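Side-chain contacts in 3-hydroxyisobutyrate dehydrogenase family protein (Geobacter sulfurreducens, PDB 3PDU), which probably reduces succinic semialdehyde to gamma-hydroxybutyrate with NADPH as a member of the beta-hydroxyacid dehydrogenase family: residues V21-D26 with F151-K156; M181-G186 with E263-A268. One frame throughout, in Å; residues are numbered along the deposited sequence.

In the fold
From the N terminus the chain builds the Rossmann-type dinucleotide-binding domain, and contact 1 brings the end of its first helix, 13-23, against helix 148-154. The loop closed in this way holds most of the domain's sheet, including its outermost strand 46-47. The other outermost strand, 157-160, follows contact 1 directly. The chain then enters the long helix 166-194. Contact 2 begins on that helix and closes on helix 256-270, around a part of the fold built of helices and loops, with no strand. The two contacts follow one another without nesting or crossing. The centres of contact 1 and contact 2 are about 34 Å apart, on opposite sides of the chain's centre, one contact at the surface and one buried.

Contact 1: residues V21-D26 with F151-K156; sequences VRAGFD and FAALGK
A23 meets A153 across the outer surface of the Rossmann-type domain, where the C-terminal end of helix 13-23 meets the last turn of helix 148-154. Following the chain from V21, the helix runs through its final turn to A23. The side chain of A23 is a single methyl directed at the neighbouring helix, and the A153 methyl is directed back at it. With one carbon on each side, the backbones come close, A23 CA lying 6.5 Å from A153 CA. G24 then takes a positive phi of 104° and ends the helix in a Schellman motif, which turns the chain toward strand 27-30; within it G24 N bonds back to V21 O at 2.9 Å. F25, just past that turn, again faces helix 148-154. Its ring offers an edge to the A153 methyl, which sits near the ring plane, while the Y4 ring packs edge-to-face with F25. L20, one turn before A23, touches both F25 and A153 and also the buried L154, which joins the apolar patch to the interior. No hydrogen bond crosses between the segments, and only 69 Å² is buried in all. The A153 methyl serves both neighbours: A153 CB is 3.9 Å from A23 CB and 4.4 Å from F25 CE2.

Contact 2: residues M181-G186 with E263-A268; sequences MMTALG and ESFKRA
F265 reaches from helix 256-270 to M182 and T183 on the long helix 166-194, in the all-helical part that follows the Rossmann-type domain. The short helical segments cross at 71°, with their axes 11.3 Å apart, so side chains must span the gap. From CB, which does not point straight at the other helix, the F265 side chain carries its ring closer. The CD2 and CE2 atoms make the approach: CD2 is 4.2 Å from T183 CG2, and CE2 comes nearer to the same methyl, which approaches obliquely. At the tip, F265 CZ meets M182 CG at 4.3 Å, near the ring plane, at the edge. M182 sets out toward helix 256-270, but its end leads away, and its side chain also packs on F278 and M215. M237, L241 and V281 make further contacts with F265. T183 divides its two branches: chi1 of 58° sets CG2 beside the backbone N to face helix 256-270, while OG1 hydrogen-bonds to the carbonyl oxygen of Q180. That methyl also touches S264, whose OG accepts R267 NH2 at 2.7 Å, almost in the guanidinium plane. R267 packs on P254 and S264 on H256, both of the third subunit, which places the contact beside the oligomer interface. Its closest approach is T183 CG2 to F265 CE2, 3.7 Å.

Contact 1: residues V21-D26 with F151-K156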
loop_
_atom_site.group_PDB
_atom_site.type_symbol
_atom_site.label_atom_id
_atom_site.label_comp_id
_atom_site.label_asym_id
_atom_site.label_seq_id
_atom_site.Cartn_x
_atom_site.Cartn_y
_atom_site.Cartn_z
ATOM N N VAL A 21 30.159 -31.549 -10.538
ATOM C CA VAL A 21 31.409 -31.967 -11.180
ATOM C C VAL A 21 32.490 -32.223 -10.144
ATOM O O VAL A 21 33.160 -33.259 -10.174
ATOM C CB VAL A 21 31.906 -30.934 -12.215
ATOM C CG1 VAL A 21 33.278 -31.360 -12.777
ATOM C CG2 VAL A 21 30.882 -30.790 -13.333
ATOM N N ARG A 22 32.643 -31.300 -9.201
ATOM C CA ARG A 22 33.688 -31.454 -8.188
ATOM C C ARG A 22 33.432 -32.632 -7.245
ATOM O O ARG A 22 34.381 -33.224 -6.724
ATOM C CB ARG A 22 33.885 -30.164 -7.387
ATOM C CG ARG A 22 34.453 -29.013 -8.201
ATOM C CD ARG A 22 34.942 -27.898 -7.294
ATOM N NE ARG A 22 34.854 -26.594 -7.940
ATOM C CZ ARG A 22 33.851 -25.741 -7.763
ATOM N NH1 ARG A 22 32.844 -26.053 -6.949
ATOM N NH2 ARG A 22 33.860 -24.573 -8.398
ATOM N N ALA A 23 32.162 -32.972 -7.035
ATOM C CA ALA A 23 31.812 -34.134 -6.217
ATOM C C ALA A 23 32.127 -35.441 -6.951
ATOM O O ALA A 23 32.153 -36.512 -6.349
ATOM C CB ALA A 23 30.342 -34.085 -5.820
ATOM N N GLY A 24 32.372 -35.349 -8.255
ATOM C CA GLY A 24 32.785 -36.510 -9.023
ATOM C C GLY A 24 31.730 -37.157 -9.905
ATOM O O GLY A 24 31.957 -38.256 -10.441
ATOM N N PHE A 25 30.581 -36.502 -10.062
ATOM C CA PHE A 25 29.562 -37.002 -10.988
ATOM C C PHE A 25 29.933 -36.719 -12.453
ATOM O O PHE A 25 30.677 -35.787 -12.741
ATOM C CB PHE A 25 28.182 -36.409 -10.674
ATOM C CG PHE A 25 27.695 -36.718 -9.280
ATOM C CD1 PHE A 25 27.313 -38.003 -8.936
ATOM C CD2 PHE A 25 27.627 -35.720 -8.315
ATOM C CE1 PHE A 25 26.866 -38.290 -7.645
ATOM C CE2 PHE A 25 27.187 -35.998 -7.026
ATOM C CZ PHE A 25 26.810 -37.282 -6.691
ATOM N N ASP A 26 29.422 -37.557 -13.354
ATOM C CA ASP A 26 29.495 -37.361 -14.806
ATOM C C ASP A 26 28.383 -36.380 -15.165
ATOM O O ASP A 26 27.202 -36.725 -15.080
ATOM C CB ASP A 26 29.264 -38.727 -15.479
ATOM C CG ASP A 26 29.296 -38.675 -17.004
ATOM O OD1 ASP A 26 29.007 -37.626 -17.608
ATOM O OD2 ASP A 26 29.588 -39.726 -17.606
ATOM N N PHE A 151 21.966 -34.207 -4.202
ATOM C CA PHE A 151 21.430 -33.205 -3.286
ATOM C C PHE A 151 22.416 -32.931 -2.141
ATOM O O PHE A 151 22.489 -31.812 -1.632
ATOM C CB PHE A 151 20.063 -33.636 -2.723
ATOM C CG PHE A 151 18.902 -33.423 -3.680
ATOM C CD1 PHE A 151 19.013 -32.566 -4.759
ATOM C CD2 PHE A 151 17.691 -34.057 -3.467
ATOM C CE1 PHE A 151 17.930 -32.359 -5.629
ATOM C CE2 PHE A 151 16.605 -33.855 -4.332
ATOM C CZ PHE A 151 16.727 -33.003 -5.407
ATOM N N ALA A 152 23.176 -33.948 -1.741
ATOM C CA ALA A 152 24.185 -33.757 -0.701
ATOM C C ALA A 152 25.344 -32.857 -1.159
ATOM O O ALA A 152 25.964 -32.172 -0.352
ATOM C CB ALA A 152 24.705 -35.103 -0.193
ATOM N N ALA A 153 25.633 -32.861 -2.458
ATOM C CA ALA A 153 26.636 -31.957 -3.018
ATOM C C ALA A 153 26.088 -30.536 -3.157
ATOM O O ALA A 153 26.848 -29.564 -3.217
ATOM C CB ALA A 153 27.107 -32.467 -4.379
ATOM N N LEU A 154 24.769 -30.409 -3.211
ATOM C CA LEU A 154 24.163 -29.101 -3.469
ATOM C C LEU A 154 23.681 -28.366 -2.229
ATOM O O LEU A 154 23.707 -27.130 -2.184
ATOM C CB LEU A 154 22.986 -29.252 -4.431
ATOM C CG LEU A 154 23.282 -29.777 -5.839
ATOM C CD1 LEU A 154 21.975 -29.884 -6.604
ATOM C CD2 LEU A 154 24.253 -28.868 -6.577
ATOM N N GLY A 155 23.228 -29.111 -1.228
ATOM C CA GLY A 155 22.525 -28.503 -0.114
ATOM C C GLY A 155 22.925 -29.049 1.235
ATOM O O GLY A 155 23.583 -30.087 1.314
ATOM N N LYS A 156 22.531 -28.349 2.296
ATOM C CA LYS A 156 22.771 -28.820 3.667
ATOM C C LYS A 156 21.505 -29.428 4.254
ATOM O O LYS A 156 21.539 -30.072 5.301
ATOM C CB LYS A 156 23.191 -27.654 4.558
ATOM C CG LYS A 156 22.076 -26.614 4.735
ATOM C CD LYS A 156 22.555 -25.459 5.601
ATOM C CE LYS A 156 21.438 -24.472 5.891
ATOM N NZ LYS A 156 21.941 -23.334 6.697
#

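Contact 2: residues M181-G186 with E263-A268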
loop_
_atom_site.group_PDB
_atom_site.type_symbol
_atom_site.label_atom_id
_atom_site.label_comp_id
_atom_site.label_asym_id
_atom_site.label_seq_id
_atom_site.Cartn_x
_atom_site.Cartn_y
_atom_site.Cartn_z
ATOM N N MET A 181 10.890 -8.266 4.180
ATOM C CA MET A 181 11.981 -7.948 5.111
ATOM C C MET A 181 12.982 -6.979 4.513
ATOM O O MET A 181 13.526 -6.113 5.220
ATOM C CB MET A 181 12.717 -9.205 5.579
ATOM C CG MET A 181 11.952 -9.988 6.642
ATOM S SD MET A 181 12.864 -11.464 7.126
ATOM C CE MET A 181 14.294 -10.773 7.963
ATOM N N MET A 182 13.246 -7.127 3.217
ATOM C CA MET A 182 14.228 -6.260 2.561
ATOM C C MET A 182 13.688 -4.836 2.438
ATOM O O MET A 182 14.424 -3.866 2.667
ATOM C CB MET A 182 14.632 -6.800 1.186
ATOM C CG MET A 182 15.744 -5.976 0.507
ATOM S SD MET A 182 17.322 -6.149 1.367
ATOM C CE MET A 182 17.636 -4.434 1.781
ATOM N N THR A 183 12.408 -4.691 2.086
ATOM C CA THR A 183 11.843 -3.343 2.017
ATOM C C THR A 183 11.721 -2.730 3.419
ATOM O O THR A 183 11.879 -1.530 3.587
ATOM C CB THR A 183 10.482 -3.260 1.265
ATOM O OG1 THR A 183 9.512 -4.126 1.882
ATOM C CG2 THR A 183 10.650 -3.602 -0.212
ATOM N N ALA A 184 11.465 -3.564 4.421
ATOM C CA ALA A 184 11.436 -3.087 5.802
ATOM C C ALA A 184 12.798 -2.529 6.215
ATOM O O ALA A 184 12.894 -1.403 6.707
ATOM C CB ALA A 184 11.001 -4.202 6.750
ATOM N N LEU A 185 13.850 -3.317 6.005
ATOM C CA LEU A 185 15.212 -2.862 6.296
ATOM C C LEU A 185 15.568 -1.614 5.493
ATOM O O LEU A 185 16.126 -0.653 6.039
ATOM C CB LEU A 185 16.238 -3.974 6.039
ATOM C CG LEU A 185 17.700 -3.577 6.280
ATOM C CD1 LEU A 185 17.934 -3.352 7.765
ATOM C CD2 LEU A 185 18.643 -4.654 5.765
ATOM N N GLY A 186 15.238 -1.617 4.203
ATOM C CA GLY A 186 15.519 -0.476 3.351
ATOM C C GLY A 186 14.829 0.809 3.810
ATOM O O GLY A 186 15.461 1.869 3.873
ATOM N N GLU A 263 5.223 -3.681 -5.660
ATOM C CA GLU A 263 5.297 -2.419 -6.409
ATOM C C GLU A 263 6.583 -1.634 -6.142
ATOM O O GLU A 263 7.105 -0.979 -7.047
ATOM C CB GLU A 263 4.059 -1.538 -6.174
ATOM C CG GLU A 263 2.746 -2.256 -6.463
ATOM C CD GLU A 263 2.664 -2.823 -7.875
ATOM O OE1 GLU A 263 2.902 -2.064 -8.838
ATOM O OE2 GLU A 263 2.363 -4.034 -8.025
ATOM N N SER A 264 7.109 -1.694 -4.920
ATOM C CA SER A 264 8.382 -1.014 -4.665
ATOM C C SER A 264 9.508 -1.643 -5.476
ATOM O O SER A 264 10.374 -0.938 -6.001
ATOM C CB SER A 264 8.739 -1.000 -3.176
ATOM O OG SER A 264 7.845 -0.153 -2.476
ATOM N N PHE A 265 9.500 -2.967 -5.578
ATOM C CA PHE A 265 10.504 -3.647 -6.404
ATOM C C PHE A 265 10.328 -3.341 -7.891
ATOM O O PHE A 265 11.309 -3.276 -8.637
ATOM C CB PHE A 265 10.519 -5.154 -6.150
ATOM C CG PHE A 265 11.361 -5.542 -4.975
ATOM C CD1 PHE A 265 12.744 -5.601 -5.098
ATOM C CD2 PHE A 265 10.783 -5.810 -3.744
ATOM C CE1 PHE A 265 13.536 -5.941 -4.013
ATOM C CE2 PHE A 265 11.575 -6.157 -2.651
ATOM C CZ PHE A 265 12.950 -6.218 -2.792
ATOM N N LYS A 266 9.085 -3.143 -8.323
ATOM C CA LYS A 266 8.859 -2.700 -9.695
ATOM C C LYS A 266 9.453 -1.315 -9.909
ATOM O O LYS A 266 10.023 -1.049 -10.966
ATOM C CB LYS A 266 7.367 -2.721 -10.067
ATOM C CG LYS A 266 6.780 -4.129 -10.209
ATOM C CD LYS A 266 5.283 -4.045 -10.588
ATOM C CE LYS A 266 4.560 -5.391 -10.385
ATOM N NZ LYS A 266 3.064 -5.201 -10.543
ATOM N N ARG A 267 9.332 -0.429 -8.922
ATOM C CA ARG A 267 9.948 0.894 -9.041
ATOM C C ARG A 267 11.452 0.766 -9.227
ATOM O O ARG A 267 12.050 1.491 -10.029
ATOM C CB ARG A 267 9.655 1.792 -7.826
ATOM C CG ARG A 267 8.210 2.274 -7.696
ATOM C CD ARG A 267 8.034 3.248 -6.518
ATOM N NE ARG A 267 8.034 2.574 -5.214
ATOM C CZ ARG A 267 8.403 3.148 -4.070
ATOM N NH1 ARG A 267 8.814 4.411 -4.061
ATOM N NH2 ARG A 267 8.371 2.461 -2.933
ATOM N N ALA A 268 12.072 -0.135 -8.464
ATOM C CA ALA A 268 13.514 -0.322 -8.559
ATOM C C ALA A 268 13.945 -0.868 -9.923
ATOM O O ALA A 268 14.969 -0.444 -10.468
ATOM C CB ALA A 268 14.029 -1.214 -7.429
#